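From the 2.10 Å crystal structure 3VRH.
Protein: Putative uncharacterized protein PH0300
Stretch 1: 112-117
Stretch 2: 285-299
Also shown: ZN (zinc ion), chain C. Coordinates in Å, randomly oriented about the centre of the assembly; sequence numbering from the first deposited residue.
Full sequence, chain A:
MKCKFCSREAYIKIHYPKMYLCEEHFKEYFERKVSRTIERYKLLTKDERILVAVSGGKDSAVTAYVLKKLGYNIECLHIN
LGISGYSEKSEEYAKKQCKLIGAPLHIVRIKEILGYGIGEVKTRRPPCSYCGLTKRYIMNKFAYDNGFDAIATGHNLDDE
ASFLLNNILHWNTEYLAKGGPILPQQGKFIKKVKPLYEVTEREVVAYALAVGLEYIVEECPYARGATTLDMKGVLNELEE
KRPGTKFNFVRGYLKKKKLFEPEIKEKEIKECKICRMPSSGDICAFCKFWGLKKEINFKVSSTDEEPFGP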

ATOM      1  N   GLU A 112      36.253 -11.739   9.795  1.00 27.97           N
ATOM      2  CA  GLU A 112      37.214 -12.144  10.816  1.00 29.82           C
ATOM      3  C   GLU A 112      36.616 -13.081  11.874  1.00 31.06           C
ATOM      4  O   GLU A 112      37.205 -14.093  12.218  1.00 35.26           O
ATOM      5  CB  GLU A 112      37.899 -10.922  11.439  1.00 29.99           C
ATOM      6  CG  GLU A 112      38.799 -10.209  10.437  1.00 28.89           C
ATOM      7  CD  GLU A 112      39.526  -8.993  11.009  1.00 38.19           C
ATOM      8  OE1 GLU A 112      39.497  -8.762  12.245  1.00 35.70           O
ATOM      9  OE2 GLU A 112      40.129  -8.254  10.202  1.00 37.12           O
ATOM     10  N   ILE A 113      35.429 -12.773  12.362  1.00 30.22           N
ATOM     11  CA  ILE A 113      34.861 -13.570  13.437  1.00 30.82           C
ATOM     12  C   ILE A 113      34.074 -14.787  12.940  1.00 37.93           C
ATOM     13  O   ILE A 113      33.930 -15.766  13.663  1.00 36.51           O
ATOM     14  CB  ILE A 113      33.961 -12.724  14.332  1.00 34.58           C
ATOM     15  CG1 ILE A 113      32.838 -12.111  13.501  1.00 31.87           C
ATOM     16  CG2 ILE A 113      34.790 -11.637  15.055  1.00 32.61           C
ATOM     17  CD1 ILE A 113      31.615 -11.772  14.288  1.00 33.05           C
ATOM     18  N   LEU A 114      33.564 -14.724  11.714  1.00 34.26           N
ATOM     19  CA  LEU A 114      32.745 -15.805  11.187  1.00 32.71           C
ATOM     20  C   LEU A 114      33.450 -16.601  10.101  1.00 34.13           C
ATOM     21  O   LEU A 114      32.990 -17.686   9.728  1.00 39.23           O
ATOM     22  CB  LEU A 114      31.414 -15.260  10.661  1.00 29.70           C
ATOM     23  CG  LEU A 114      30.549 -14.575  11.721  1.00 32.18           C
ATOM     24  CD1 LEU A 114      29.313 -13.932  11.109  1.00 34.02           C
ATOM     25  CD2 LEU A 114      30.162 -15.566  12.822  1.00 36.86           C
ATOM     26  N   GLY A 115      34.553 -16.055   9.589  1.00 35.74           N
ATOM     27  CA  GLY A 115      35.355 -16.716   8.562  1.00 34.78           C
ATOM     28  C   GLY A 115      34.965 -16.409   7.120  1.00 31.69           C
ATOM     29  O   GLY A 115      35.695 -16.746   6.183  1.00 38.60           O
ATOM     30  N   TYR A 116      33.821 -15.769   6.929  1.00 30.60           N
ATOM     31  CA  TYR A 116      33.297 -15.534   5.577  1.00 32.35           C
ATOM     32  C   TYR A 116      32.691 -14.150   5.409  1.00 32.23           C
ATOM     33  O   TYR A 116      31.997 -13.638   6.304  1.00 32.58           O
ATOM     34  CB  TYR A 116      32.213 -16.561   5.233  1.00 36.69           C
ATOM     35  CG  TYR A 116      32.677 -17.997   5.230  1.00 37.58           C
ATOM     36  CD1 TYR A 116      32.734 -18.730   6.404  1.00 36.68           C
ATOM     37  CD2 TYR A 116      33.041 -18.621   4.051  1.00 43.75           C
ATOM     38  CE1 TYR A 116      33.155 -20.037   6.405  1.00 40.94           C
ATOM     39  CE2 TYR A 116      33.458 -19.930   4.036  1.00 45.12           C
ATOM     40  CZ  TYR A 116      33.514 -20.638   5.216  1.00 43.01           C
ATOM     41  OH  TYR A 116      33.940 -21.951   5.204  1.00 50.15           O
ATOM     42  N   GLY A 117      32.914 -13.554   4.244  1.00 29.29           N
ATOM     43  CA  GLY A 117      32.325 -12.261   3.961  1.00 32.44           C
ATOM     44  C   GLY A 117      30.925 -12.416   3.398  1.00 34.19           C
ATOM     45  O   GLY A 117      30.585 -13.476   2.864  1.00 34.11           O
TER
HETATM   46 ZN    ZN C 402      22.260 -18.212  19.159  1.00 39.98          ZN
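Stretch 2, residues 285-299: AFCKFWGLKKEINFK

Stretch 2 begins as a helix, turns at Gly291, and continues as a mostly extended segment. After the turn its contacts pass from Leu114 (Leu292, Ile296) back to Ile113 (Ile296, Phe298), so it runs against the sequence of stretch 1. The two backbones never come close: the nearest CA atoms are 7.5 Å apart for Leu114 and Trp290, and 8.4 Å apart for Ile113 and Ile296. No hydrogen bond joins the stretches; the closest contacts are all between apolar side-chain atoms.

In the helix of stretch 2, the amide N of Phe289 bonds to the O of Ala285 at 2.8 Å and that of Trp290 to the O of Phe286 at 2.9 Å. Gly291 then leaves helical angles with a positive phi of 62°, a conformation that favours glycine, and the N of Leu292 reaches back to the O of Cys287 at 2.9 Å. Leu292 (-96/134°) and Ile296 (-100/128°) both have extended angles, and in both CA-to-CB points toward stretch 1.

Leu114 is the centre of the contact, in the m,t rotamer common for leucine in helices. Leu114 CD1 lies over one face of the Trp290 indole, 3.7 Å from the centroid of the six-membered ring and 19° off its normal, a CH-pi contact in which Leu114 CD1 comes within 3.5 Å of Trp290 CE2. Leu114 CD2 turns to Ile296 CD1 at 4.1 Å and Leu292 CD1 at 4.4 Å, while Phe286 CZ is 4.1 Å from CD1 and 4.2 Å from CD2 of Leu114. A forked aliphatic side chain suits this place, since its two end methyls can touch an aromatic face and aliphatic methyls together.

Trp290 adopts chi1 of -75° and chi2 of 105°, which lays its broad ring against Leu114 while its edge, at CZ3, comes 4.2 Å from CB of Tyr116. Its one polar side-chain atom, NE1, is hydrogen-bonded elsewhere in the structure, leaving the carbon surface free for packing. Phe286 points sideways from its CA, but chi1 of -177° brings the end of its ring nearer to Leu114.

Ile113 has chi1 of 59° (p), uncommon for isoleucine in a helix, and chi2 of 155° (t); here they accompany contacts of Ile113 CD1 with Ile296 CD1 at 4.3 Å and with CZ, at the edge of the Phe298 ring, at 4.2 Å. Ile296, in the m,t rotamer, offers one methyl to both Ile113 and Leu114. Gly115 then ends the helix at phi 90°, where a CB would jam against the carbonyl O of Leu114.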

ATOM      1  N   ALA A 285      18.318 -18.330  14.999  1.00 42.61           N
ATOM      2  CA  ALA A 285      18.481 -18.201  13.552  1.00 44.63           C
ATOM      3  C   ALA A 285      19.939 -17.943  13.177  1.00 35.86           C
ATOM      4  O   ALA A 285      20.510 -18.662  12.351  1.00 33.13           O
ATOM      5  CB  ALA A 285      17.586 -17.087  13.015  1.00 44.03           C
ATOM      6  N   PHE A 286      20.524 -16.922  13.797  1.00 37.94           N
ATOM      7  CA  PHE A 286      21.927 -16.577  13.572  1.00 33.51           C
ATOM      8  C   PHE A 286      22.802 -17.802  13.758  1.00 31.13           C
ATOM      9  O   PHE A 286      23.525 -18.190  12.848  1.00 30.69           O
ATOM     10  CB  PHE A 286      22.353 -15.479  14.539  1.00 36.03           C
ATOM     11  CG  PHE A 286      23.774 -15.001  14.346  1.00 36.16           C
ATOM     12  CD1 PHE A 286      24.064 -14.002  13.422  1.00 31.49           C
ATOM     13  CD2 PHE A 286      24.807 -15.530  15.103  1.00 33.58           C
ATOM     14  CE1 PHE A 286      25.347 -13.542  13.252  1.00 30.80           C
ATOM     15  CE2 PHE A 286      26.108 -15.075  14.936  1.00 36.90           C
ATOM     16  CZ  PHE A 286      26.380 -14.080  14.009  1.00 33.07           C
ATOM     17  N   CYS A 287      22.701 -18.425  14.933  1.00 35.71           N
ATOM     18  CA  CYS A 287      23.509 -19.597  15.268  1.00 34.75           C
ATOM     19  C   CYS A 287      23.314 -20.777  14.332  1.00 39.68           C
ATOM     20  O   CYS A 287      24.278 -21.463  13.984  1.00 36.48           O
ATOM     21  CB  CYS A 287      23.231 -20.040  16.697  1.00 39.37           C
ATOM     22  SG  CYS A 287      24.152 -19.086  17.875  1.00 37.60           S
ATOM     23  N   LYS A 288      22.068 -21.035  13.942  1.00 38.95           N
ATOM     24  CA  LYS A 288      21.819 -22.128  13.003  1.00 41.84           C
ATOM     25  C   LYS A 288      22.417 -21.819  11.632  1.00 36.99           C
ATOM     26  O   LYS A 288      23.078 -22.667  11.031  1.00 42.08           O
ATOM     27  CB  LYS A 288      20.322 -22.462  12.894  1.00 42.14           C
ATOM     28  CG  LYS A 288      19.750 -23.108  14.151  1.00 54.46           C
ATOM     29  CD  LYS A 288      18.256 -23.406  14.042  1.00 54.85           C
ATOM     30  CE  LYS A 288      18.008 -24.735  13.335  1.00 60.26           C
ATOM     31  NZ  LYS A 288      16.551 -25.023  13.176  1.00 68.35           N
ATOM     32  N   PHE A 289      22.198 -20.603  11.142  1.00 37.64           N
ATOM     33  CA  PHE A 289      22.722 -20.235   9.829  1.00 35.36           C
ATOM     34  C   PHE A 289      24.240 -20.343   9.789  1.00 32.95           C
ATOM     35  O   PHE A 289      24.805 -20.920   8.866  1.00 34.29           O
ATOM     36  CB  PHE A 289      22.282 -18.822   9.418  1.00 31.48           C
ATOM     37  CG  PHE A 289      22.909 -18.360   8.135  1.00 38.15           C
ATOM     38  CD1 PHE A 289      22.356 -18.713   6.914  1.00 32.18           C
ATOM     39  CD2 PHE A 289      24.076 -17.598   8.147  1.00 34.49           C
ATOM     40  CE1 PHE A 289      22.935 -18.307   5.724  1.00 34.98           C
ATOM     41  CE2 PHE A 289      24.667 -17.183   6.962  1.00 33.40           C
ATOM     42  CZ  PHE A 289      24.088 -17.539   5.741  1.00 39.37           C
ATOM     43  N   TRP A 290      24.897 -19.778  10.797  1.00 33.69           N
ATOM     44  CA  TRP A 290      26.354 -19.731  10.817  1.00 34.02           C
ATOM     45  C   TRP A 290      26.969 -21.052  11.307  1.00 38.00           C
ATOM     46  O   TRP A 290      28.192 -21.255  11.226  1.00 35.35           O
ATOM     47  CB  TRP A 290      26.852 -18.498  11.620  1.00 34.09           C
ATOM     48  CG  TRP A 290      26.677 -17.234  10.831  1.00 30.59           C
ATOM     49  CD1 TRP A 290      25.735 -16.264  11.019  1.00 29.72           C
ATOM     50  CD2 TRP A 290      27.417 -16.849   9.662  1.00 29.97           C
ATOM     51  NE1 TRP A 290      25.863 -15.286  10.057  1.00 26.72           N
ATOM     52  CE2 TRP A 290      26.890 -15.622   9.217  1.00 27.27           C
ATOM     53  CE3 TRP A 290      28.479 -17.422   8.957  1.00 34.84           C
ATOM     54  CZ2 TRP A 290      27.390 -14.959   8.101  1.00 34.15           C
ATOM     55  CZ3 TRP A 290      28.977 -16.764   7.849  1.00 31.36           C
ATOM     56  CH2 TRP A 290      28.431 -15.546   7.430  1.00 33.40           C
ATOM     57  N   GLY A 291      26.112 -21.955  11.783  1.00 37.76           N
ATOM     58  CA  GLY A 291      26.558 -23.252  12.258  1.00 41.41           C
ATOM     59  C   GLY A 291      27.501 -23.100  13.436  1.00 45.00           C
ATOM     60  O   GLY A 291      28.591 -23.672  13.469  1.00 45.33           O
ATOM     61  N   LEU A 292      27.066 -22.303  14.405  1.00 46.97           N
ATOM     62  CA  LEU A 292      27.896 -21.935  15.534  1.00 44.77           C
ATOM     63  C   LEU A 292      27.615 -22.848  16.699  1.00 48.51           C
ATOM     64  O   LEU A 292      26.455 -23.106  17.039  1.00 44.17           O
ATOM     65  CB  LEU A 292      27.626 -20.489  15.941  1.00 38.90           C
ATOM     66  CG  LEU A 292      28.091 -19.454  14.922  1.00 36.40           C
ATOM     67  CD1 LEU A 292      27.709 -18.081  15.397  1.00 33.27           C
ATOM     68  CD2 LEU A 292      29.588 -19.546  14.699  1.00 43.00           C
ATOM     69  N   LYS A 293      28.690 -23.326  17.313  1.00 50.37           N
ATOM     70  CA  LYS A 293      28.579 -24.185  18.478  1.00 51.55           C
ATOM     71  C   LYS A 293      28.925 -23.391  19.731  1.00 52.19           C
ATOM     72  O   LYS A 293      28.718 -23.862  20.858  1.00 50.45           O
ATOM     73  CB  LYS A 293      29.501 -25.404  18.337  1.00 54.63           C
ATOM     74  CG  LYS A 293      29.293 -26.226  17.060  1.00 54.22           C
ATOM     75  CD  LYS A 293      27.982 -27.008  17.073  1.00 60.51           C
ATOM     76  CE  LYS A 293      27.912 -27.977  15.891  1.00 72.39           C
ATOM     77  NZ  LYS A 293      26.920 -29.082  16.084  1.00 66.16           N
ATOM     78  N   LYS A 294      29.449 -22.184  19.537  1.00 50.57           N
ATOM     79  CA  LYS A 294      29.905 -21.376  20.668  1.00 48.95           C
ATOM     80  C   LYS A 294      29.443 -19.923  20.597  1.00 43.17           C
ATOM     81  O   LYS A 294      29.224 -19.383  19.510  1.00 47.05           O
ATOM     82  CB  LYS A 294      31.428 -21.467  20.809  1.00 51.20           C
ATOM     83  CG  LYS A 294      31.892 -22.838  21.293  1.00 58.52           C
ATOM     84  CD  LYS A 294      33.394 -23.003  21.215  1.00 62.09           C
ATOM     85  CE  LYS A 294      33.786 -24.451  21.499  1.00 72.80           C
ATOM     86  NZ  LYS A 294      35.232 -24.720  21.243  1.00 73.06           N
ATOM     87  N   GLU A 295      29.293 -19.305  21.765  1.00 34.92           N
ATOM     88  CA  GLU A 295      28.814 -17.937  21.870  1.00 36.78           C
ATOM     89  C   GLU A 295      29.899 -16.963  21.429  1.00 38.99           C
ATOM     90  O   GLU A 295      31.079 -17.244  21.582  1.00 36.20           O
ATOM     91  CB  GLU A 295      28.390 -17.634  23.308  1.00 39.05           C
ATOM     92  CG  GLU A 295      27.764 -16.259  23.475  1.00 40.73           C
ATOM     93  CD  GLU A 295      27.392 -15.933  24.902  1.00 46.77           C
ATOM     94  OE1 GLU A 295      27.422 -14.732  25.258  1.00 40.74           O
ATOM     95  OE2 GLU A 295      27.062 -16.868  25.664  1.00 52.45           O
ATOM     96  N   ILE A 296      29.507 -15.830  20.853  1.00 38.23           N
ATOM     97  CA  ILE A 296      30.476 -14.784  20.557  1.00 34.08           C
ATOM     98  C   ILE A 296      30.411 -13.716  21.626  1.00 37.15           C
ATOM     99  O   ILE A 296      29.332 -13.197  21.945  1.00 37.01           O
ATOM    100  CB  ILE A 296      30.250 -14.149  19.186  1.00 37.48           C
ATOM    101  CG1 ILE A 296      30.288 -15.221  18.100  1.00 39.45           C
ATOM    102  CG2 ILE A 296      31.300 -13.091  18.923  1.00 33.32           C
ATOM    103  CD1 ILE A 296      29.745 -14.760  16.789  1.00 34.08           C
ATOM    104  N   ASN A 297      31.570 -13.401  22.192  1.00 34.05           N
ATOM    105  CA  ASN A 297      31.654 -12.409  23.253  1.00 34.51           C
ATOM    106  C   ASN A 297      32.039 -11.068  22.654  1.00 34.83           C
ATOM    107  O   ASN A 297      33.168 -10.903  22.210  1.00 32.64           O
ATOM    108  CB  ASN A 297      32.699 -12.844  24.279  1.00 39.17           C
ATOM    109  CG  ASN A 297      32.612 -12.062  25.567  1.00 42.46           C
ATOM    110  OD1 ASN A 297      31.922 -11.045  25.647  1.00 37.71           O
ATOM    111  ND2 ASN A 297      33.314 -12.538  26.592  1.00 47.02           N
ATOM    112  N   PHE A 298      31.106 -10.116  22.635  1.00 30.75           N
ATOM    113  CA  PHE A 298      31.375  -8.809  22.025  1.00 31.87           C
ATOM    114  C   PHE A 298      31.841  -7.754  23.013  1.00 32.40           C
ATOM    115  O   PHE A 298      32.048  -6.594  22.636  1.00 26.97           O
ATOM    116  CB  PHE A 298      30.172  -8.293  21.239  1.00 26.75           C
ATOM    117  CG  PHE A 298      29.929  -9.037  19.964  1.00 30.69           C
ATOM    118  CD1 PHE A 298      30.753  -8.842  18.870  1.00 28.61           C
ATOM    119  CD2 PHE A 298      28.879  -9.924  19.858  1.00 30.74           C
ATOM    120  CE1 PHE A 298      30.532  -9.518  17.705  1.00 26.08           C
ATOM    121  CE2 PHE A 298      28.652 -10.607  18.687  1.00 30.80           C
ATOM    122  CZ  PHE A 298      29.474 -10.406  17.608  1.00 29.10           C
ATOM    123  N   LYS A 299      32.005  -8.164  24.270  1.00 32.01           N
ATOM    124  CA  LYS A 299      32.535  -7.288  25.304  1.00 29.86           C
ATOM    125  C   LYS A 299      33.895  -6.684  24.910  1.00 33.11           C
ATOM    126  O   LYS A 299      34.803  -7.386  24.451  1.00 32.29           O
ATOM    127  CB  LYS A 299      32.663  -8.056  26.624  1.00 35.71           C
ATOM    128  CG  LYS A 299      33.266  -7.238  27.748  1.00 40.58           C
ATOM    129  CD  LYS A 299      32.364  -6.084  28.155  1.00 37.88           C
ATOM    130  CE  LYS A 299      32.933  -5.348  29.361  1.00 38.77           C
ATOM    131  NZ  LYS A 299      34.088  -4.474  28.995  1.00 42.24           N
TER